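Local coordinates for acyl-CoA dehydrogenase (Geobacillus kaustophilus, PDB 2PG0), which binds FAD and probably catalyses the alpha-beta dehydrogenation of thioester-bound acyl chains as a member of the acyl-CoA dehydrogenase family, at residues Q247-E261 with I298-H312. Numbering follows the deposited sequence.
Sequences QERLVVAIAAQTAAE and IALGRTFVDRVIEEH
Arg302 grips Glu261 side-on: Arg302 NE gives a nearly straight bond to the syn lone pair of Glu261 OE2 (2.9 Å), while Arg302 NH2 bonds Glu261 OE1 (3.0 Å). Bends at chi2 and chi3 turn the guanidinium back along its own helix towards Asp306, and Gln257 CG covers one guanidinium face. The Gln257 amide stands 81° to that guanidinium. Gln257 NE2 gives one hydrogen to Glu261 OE2 (3.0 Å), from above the carboxylate plane, and the other to Ile298 O (3.0 Å), along a more bent path. Gln257 OE1 lies against the Gly301 backbone, 3.2 Å from Gly301 C. Between the polar ends, Val305 fits as a knob among Leu250, Ala253, Ile254 and Gln257, and Leu250 among Val305, Val308, Ile309 and His312, with Leu250 CD1 on Val308 CG1 (3.7 Å). At the far end His312 NE2 donates to Gln247 OE1 (2.8 Å, 176°), in the ring plane and on a carbonyl lone pair. These antiparallel helices belong to the C-terminal helical domain of the acyl-CoA dehydrogenase fold. Asp306 and Glu79 also pair with Arg302 NH1, so the guanidinium is bonded around its edge by carboxylates, probably stabilising its positive charge and fixing its rotation beside an apolar core.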
loop_
_atom_site.group_PDB
_atom_site.type_symbol
_atom_site.label_atom_id
_atom_site.label_comp_id
_atom_site.label_asym_id
_atom_site.label_seq_id
_atom_site.Cartn_x
_atom_site.Cartn_y
_atom_site.Cartn_z
ATOM N N GLN A 247 -29.303 0.392 5.018
ATOM C CA GLN A 247 -29.509 -0.940 4.436
ATOM C C GLN A 247 -28.885 -1.064 3.041
ATOM O O GLN A 247 -28.282 -2.092 2.726
ATOM C CB GLN A 247 -30.994 -1.338 4.432
ATOM C CG GLN A 247 -31.248 -2.755 3.889
ATOM C CD GLN A 247 -32.477 -3.417 4.489
ATOM O OE1 GLN A 247 -32.627 -3.498 5.712
ATOM N NE2 GLN A 247 -33.354 -3.915 3.627
ATOM N N GLU A 248 -29.027 -0.023 2.214
ATOM C CA GLU A 248 -28.446 -0.020 0.859
ATOM C C GLU A 248 -26.930 -0.290 0.883
ATOM O O GLU A 248 -26.428 -1.173 0.172
ATOM C CB GLU A 248 -28.751 1.293 0.116
ATOM C CG GLU A 248 -28.209 1.323 -1.329
ATOM C CD GLU A 248 -28.676 2.530 -2.152
ATOM O OE1 GLU A 248 -29.779 3.066 -1.899
ATOM O OE2 GLU A 248 -27.934 2.934 -3.078
ATOM N N ARG A 249 -26.216 0.471 1.707
ATOM C CA ARG A 249 -24.771 0.307 1.851
ATOM C C ARG A 249 -24.389 -1.066 2.409
ATOM O O ARG A 249 -23.373 -1.644 2.005
ATOM C CB ARG A 249 -24.180 1.459 2.672
ATOM C CG ARG A 249 -24.180 2.753 1.867
ATOM C CD ARG A 249 -24.190 4.012 2.710
ATOM N NE ARG A 249 -24.359 5.172 1.832
ATOM C CZ ARG A 249 -24.647 6.409 2.240
ATOM N NH1 ARG A 249 -24.816 6.673 3.528
ATOM N NH2 ARG A 249 -24.772 7.385 1.342
ATOM N N LEU A 250 -25.217 -1.590 3.313
ATOM C CA LEU A 250 -24.999 -2.927 3.864
ATOM C C LEU A 250 -25.117 -3.998 2.779
ATOM O O LEU A 250 -24.331 -4.949 2.751
ATOM C CB LEU A 250 -25.961 -3.216 5.029
ATOM C CG LEU A 250 -25.781 -4.545 5.789
ATOM C CD1 LEU A 250 -24.321 -4.758 6.245
ATOM C CD2 LEU A 250 -26.739 -4.627 6.975
ATOM N N VAL A 251 -26.102 -3.841 1.898
ATOM C CA VAL A 251 -26.312 -4.787 0.797
ATOM C C VAL A 251 -25.104 -4.808 -0.142
ATOM O O VAL A 251 -24.617 -5.875 -0.521
ATOM C CB VAL A 251 -27.639 -4.473 0.045
ATOM C CG1 VAL A 251 -27.726 -5.232 -1.267
ATOM C CG2 VAL A 251 -28.839 -4.809 0.948
ATOM N N VAL A 252 -24.601 -3.625 -0.487
ATOM C CA VAL A 252 -23.382 -3.523 -1.293
ATOM C C VAL A 252 -22.182 -4.179 -0.602
ATOM O O VAL A 252 -21.434 -4.912 -1.242
ATOM C CB VAL A 252 -23.079 -2.056 -1.674
ATOM C CG1 VAL A 252 -21.684 -1.918 -2.285
ATOM C CG2 VAL A 252 -24.154 -1.553 -2.641
ATOM N N ALA A 253 -22.022 -3.938 0.700
ATOM C CA ALA A 253 -20.936 -4.554 1.465
ATOM C C ALA A 253 -21.039 -6.080 1.439
ATOM O O ALA A 253 -20.030 -6.766 1.255
ATOM C CB ALA A 253 -20.927 -4.042 2.903
ATOM N N ILE A 254 -22.260 -6.597 1.609
ATOM C CA ILE A 254 -22.489 -8.055 1.565
ATOM C C ILE A 254 -22.083 -8.656 0.210
ATOM O O ILE A 254 -21.377 -9.674 0.170
ATOM C CB ILE A 254 -23.949 -8.429 1.932
ATOM C CG1 ILE A 254 -24.216 -8.123 3.411
ATOM C CG2 ILE A 254 -24.233 -9.913 1.617
ATOM C CD1 ILE A 254 -25.702 -8.069 3.801
ATOM N N ALA A 255 -22.498 -8.012 -0.883
ATOM C CA ALA A 255 -22.189 -8.485 -2.240
ATOM C C ALA A 255 -20.696 -8.421 -2.557
ATOM O O ALA A 255 -20.142 -9.318 -3.200
ATOM C CB ALA A 255 -22.995 -7.698 -3.287
ATOM N N ALA A 256 -20.037 -7.356 -2.112
ATOM C CA ALA A 256 -18.601 -7.244 -2.329
ATOM C C ALA A 256 -17.812 -8.298 -1.528
ATOM O O ALA A 256 -16.823 -8.853 -2.026
ATOM C CB ALA A 256 -18.119 -5.833 -2.013
ATOM N N GLN A 257 -18.256 -8.576 -0.302
ATOM C CA GLN A 257 -17.623 -9.585 0.547
ATOM C C GLN A 257 -17.712 -10.951 -0.138
ATOM O O GLN A 257 -16.718 -11.674 -0.242
ATOM C CB GLN A 257 -18.279 -9.624 1.937
ATOM C CG GLN A 257 -17.697 -10.673 2.896
ATOM C CD GLN A 257 -16.238 -10.439 3.230
ATOM O OE1 GLN A 257 -15.786 -9.294 3.365
ATOM N NE2 GLN A 257 -15.486 -11.528 3.354
ATOM N N THR A 258 -18.911 -11.283 -0.609
ATOM C CA THR A 258 -19.133 -12.530 -1.351
ATOM C C THR A 258 -18.289 -12.622 -2.631
ATOM O O THR A 258 -17.730 -13.681 -2.938
ATOM C CB THR A 258 -20.619 -12.709 -1.695
ATOM O OG1 THR A 258 -21.387 -12.621 -0.495
ATOM C CG2 THR A 258 -20.856 -14.074 -2.326
ATOM N N ALA A 259 -18.198 -11.518 -3.368
ATOM C CA ALA A 259 -17.401 -11.468 -4.601
ATOM C C ALA A 259 -15.933 -11.777 -4.311
ATOM O O ALA A 259 -15.309 -12.556 -5.031
ATOM C CB ALA A 259 -17.547 -10.110 -5.287
ATOM N N ALA A 260 -15.397 -11.183 -3.243
ATOM C CA ALA A 260 -14.020 -11.442 -2.800
ATOM C C ALA A 260 -13.811 -12.929 -2.469
ATOM O O ALA A 260 -12.819 -13.537 -2.892
ATOM C CB ALA A 260 -13.682 -10.577 -1.591
ATOM N N GLU A 261 -14.747 -13.494 -1.711
ATOM C CA GLU A 261 -14.722 -14.922 -1.335
ATOM C C GLU A 261 -14.731 -15.831 -2.565
ATOM O O GLU A 261 -13.968 -16.809 -2.632
ATOM C CB GLU A 261 -15.882 -15.247 -0.379
ATOM C CG GLU A 261 -15.656 -14.722 1.044
ATOM C CD GLU A 261 -16.929 -14.593 1.887
ATOM O OE1 GLU A 261 -18.045 -14.835 1.379
ATOM O OE2 GLU A 261 -16.812 -14.230 3.074
ATOM N N ILE A 298 -10.062 -11.199 3.845
ATOM C CA ILE A 298 -11.419 -11.740 3.661
ATOM C C ILE A 298 -12.063 -12.094 5.016
ATOM O O ILE A 298 -13.241 -11.783 5.254
ATOM C CB ILE A 298 -11.423 -12.928 2.665
ATOM C CG1 ILE A 298 -11.181 -12.397 1.242
ATOM C CG2 ILE A 298 -12.744 -13.754 2.780
ATOM C CD1 ILE A 298 -10.677 -13.425 0.234
ATOM N N ALA A 299 -11.274 -12.694 5.906
ATOM C CA ALA A 299 -11.732 -13.067 7.249
ATOM C C ALA A 299 -12.140 -11.823 8.045
ATOM O O ALA A 299 -13.172 -11.814 8.727
ATOM C CB ALA A 299 -10.632 -13.846 7.977
ATOM N N LEU A 300 -11.329 -10.771 7.953
ATOM C CA LEU A 300 -11.656 -9.491 8.579
ATOM C C LEU A 300 -12.979 -8.906 8.087
ATOM O O LEU A 300 -13.810 -8.485 8.891
ATOM C CB LEU A 300 -10.536 -8.477 8.345
ATOM C CG LEU A 300 -9.221 -8.693 9.086
ATOM C CD1 LEU A 300 -8.194 -7.784 8.463
ATOM C CD2 LEU A 300 -9.337 -8.420 10.597
ATOM N N GLY A 301 -13.164 -8.880 6.769
ATOM C CA GLY A 301 -14.362 -8.307 6.162
ATOM C C GLY A 301 -15.588 -9.122 6.528
ATOM O O GLY A 301 -16.645 -8.560 6.823
ATOM N N ARG A 302 -15.440 -10.445 6.500
ATOM C CA ARG A 302 -16.550 -11.357 6.824
ATOM C C ARG A 302 -16.996 -11.180 8.280
ATOM O O ARG A 302 -18.190 -11.062 8.567
ATOM C CB ARG A 302 -16.159 -12.817 6.540
ATOM C CG ARG A 302 -17.217 -13.882 6.936
ATOM C CD ARG A 302 -18.646 -13.548 6.456
ATOM N NE ARG A 302 -18.829 -13.592 5.005
ATOM C CZ ARG A 302 -19.969 -13.297 4.383
ATOM N NH1 ARG A 302 -21.045 -12.922 5.077
ATOM N NH2 ARG A 302 -20.037 -13.373 3.059
ATOM N N THR A 303 -16.029 -11.156 9.189
ATOM C CA THR A 303 -16.317 -10.957 10.610
ATOM C C THR A 303 -16.998 -9.605 10.854
ATOM O O THR A 303 -17.958 -9.520 11.628
ATOM C CB THR A 303 -15.041 -11.099 11.460
ATOM O OG1 THR A 303 -14.426 -12.363 11.167
ATOM C CG2 THR A 303 -15.353 -11.033 12.967
ATOM N N PHE A 304 -16.519 -8.560 10.180
ATOM C CA PHE A 304 -17.069 -7.218 10.371
ATOM C C PHE A 304 -18.478 -7.090 9.787
ATOM O O PHE A 304 -19.402 -6.627 10.471
ATOM C CB PHE A 304 -16.135 -6.160 9.769
ATOM C CG PHE A 304 -16.464 -4.756 10.178
ATOM C CD1 PHE A 304 -16.064 -4.273 11.425
ATOM C CD2 PHE A 304 -17.176 -3.914 9.325
ATOM C CE1 PHE A 304 -16.362 -2.974 11.818
ATOM C CE2 PHE A 304 -17.477 -2.599 9.707
ATOM C CZ PHE A 304 -17.066 -2.133 10.958
ATOM N N VAL A 305 -18.659 -7.510 8.536
ATOM C CA VAL A 305 -19.991 -7.403 7.918
ATOM C C VAL A 305 -21.033 -8.232 8.683
ATOM O O VAL A 305 -22.172 -7.793 8.850
ATOM C CB VAL A 305 -19.973 -7.723 6.398
ATOM C CG1 VAL A 305 -19.877 -9.220 6.141
ATOM C CG2 VAL A 305 -21.194 -7.112 5.699
ATOM N N ASP A 306 -20.619 -9.401 9.175
ATOM C CA ASP A 306 -21.496 -10.275 9.958
ATOM C C ASP A 306 -21.932 -9.595 11.252
ATOM O O ASP A 306 -23.098 -9.689 11.649
ATOM C CB ASP A 306 -20.805 -11.607 10.272
ATOM C CG ASP A 306 -20.919 -12.621 9.136
ATOM O OD1 ASP A 306 -21.594 -12.354 8.108
ATOM O OD2 ASP A 306 -20.327 -13.706 9.286
ATOM N N ARG A 307 -21.002 -8.888 11.892
ATOM C CA ARG A 307 -21.337 -8.129 13.097
ATOM C C ARG A 307 -22.300 -6.979 12.788
ATOM O O ARG A 307 -23.263 -6.751 13.526
ATOM C CB ARG A 307 -20.067 -7.629 13.799
ATOM C CG ARG A 307 -20.308 -6.953 15.139
ATOM C CD ARG A 307 -20.894 -7.917 16.160
ATOM N NE ARG A 307 -21.200 -7.213 17.401
ATOM C CZ ARG A 307 -22.363 -6.628 17.649
ATOM N NH1 ARG A 307 -23.338 -6.688 16.750
ATOM N NH2 ARG A 307 -22.561 -5.998 18.797
ATOM N N VAL A 308 -22.043 -6.261 11.699
ATOM C CA VAL A 308 -22.928 -5.185 11.263
ATOM C C VAL A 308 -24.340 -5.699 10.933
ATOM O O VAL A 308 -25.324 -5.073 11.319
ATOM C CB VAL A 308 -22.305 -4.373 10.090
ATOM C CG1 VAL A 308 -23.297 -3.371 9.524
ATOM C CG2 VAL A 308 -21.043 -3.638 10.570
ATOM N N ILE A 309 -24.436 -6.834 10.236
ATOM C CA ILE A 309 -25.745 -7.484 9.999
ATOM C C ILE A 309 -26.491 -7.694 11.329
ATOM O O ILE A 309 -27.649 -7.304 11.458
ATOM C CB ILE A 309 -25.603 -8.823 9.206
ATOM C CG1 ILE A 309 -25.238 -8.546 7.741
ATOM C CG2 ILE A 309 -26.890 -9.666 9.286
ATOM C CD1 ILE A 309 -24.670 -9.765 7.007
ATOM N N GLU A 310 -25.808 -8.266 12.320
ATOM C CA GLU A 310 -26.389 -8.494 13.649
ATOM C C GLU A 310 -26.916 -7.207 14.292
ATOM O O GLU A 310 -28.063 -7.167 14.751
ATOM C CB GLU A 310 -25.382 -9.195 14.574
ATOM C CG GLU A 310 -25.072 -10.638 14.182
ATOM C CD GLU A 310 -23.924 -11.234 14.985
ATOM O OE1 GLU A 310 -23.508 -10.612 15.990
ATOM O OE2 GLU A 310 -23.428 -12.322 14.605
ATOM N N GLU A 311 -26.085 -6.162 14.311
ATOM C CA GLU A 311 -26.493 -4.833 14.797
ATOM C C GLU A 311 -27.725 -4.295 14.060
ATOM O O GLU A 311 -28.673 -3.803 14.681
ATOM C CB GLU A 311 -25.348 -3.826 14.639
ATOM C CG GLU A 311 -24.209 -3.991 15.614
ATOM C CD GLU A 311 -24.628 -3.761 17.049
ATOM O OE1 GLU A 311 -24.676 -2.584 17.493
ATOM O OE2 GLU A 311 -24.897 -4.768 17.732
ATOM N N HIS A 312 -27.691 -4.387 12.731
ATOM C CA HIS A 312 -28.794 -3.952 11.880
ATOM C C HIS A 312 -30.094 -4.672 12.250
ATOM O O HIS A 312 -31.130 -4.035 12.437
ATOM C CB HIS A 312 -28.447 -4.215 10.414
ATOM C CG HIS A 312 -29.435 -3.652 9.445
ATOM N ND1 HIS A 312 -29.785 -2.319 9.429
ATOM C CD2 HIS A 312 -30.131 -4.237 8.444
ATOM C CE1 HIS A 312 -30.663 -2.110 8.465
ATOM N NE2 HIS A 312 -30.893 -3.258 7.854
#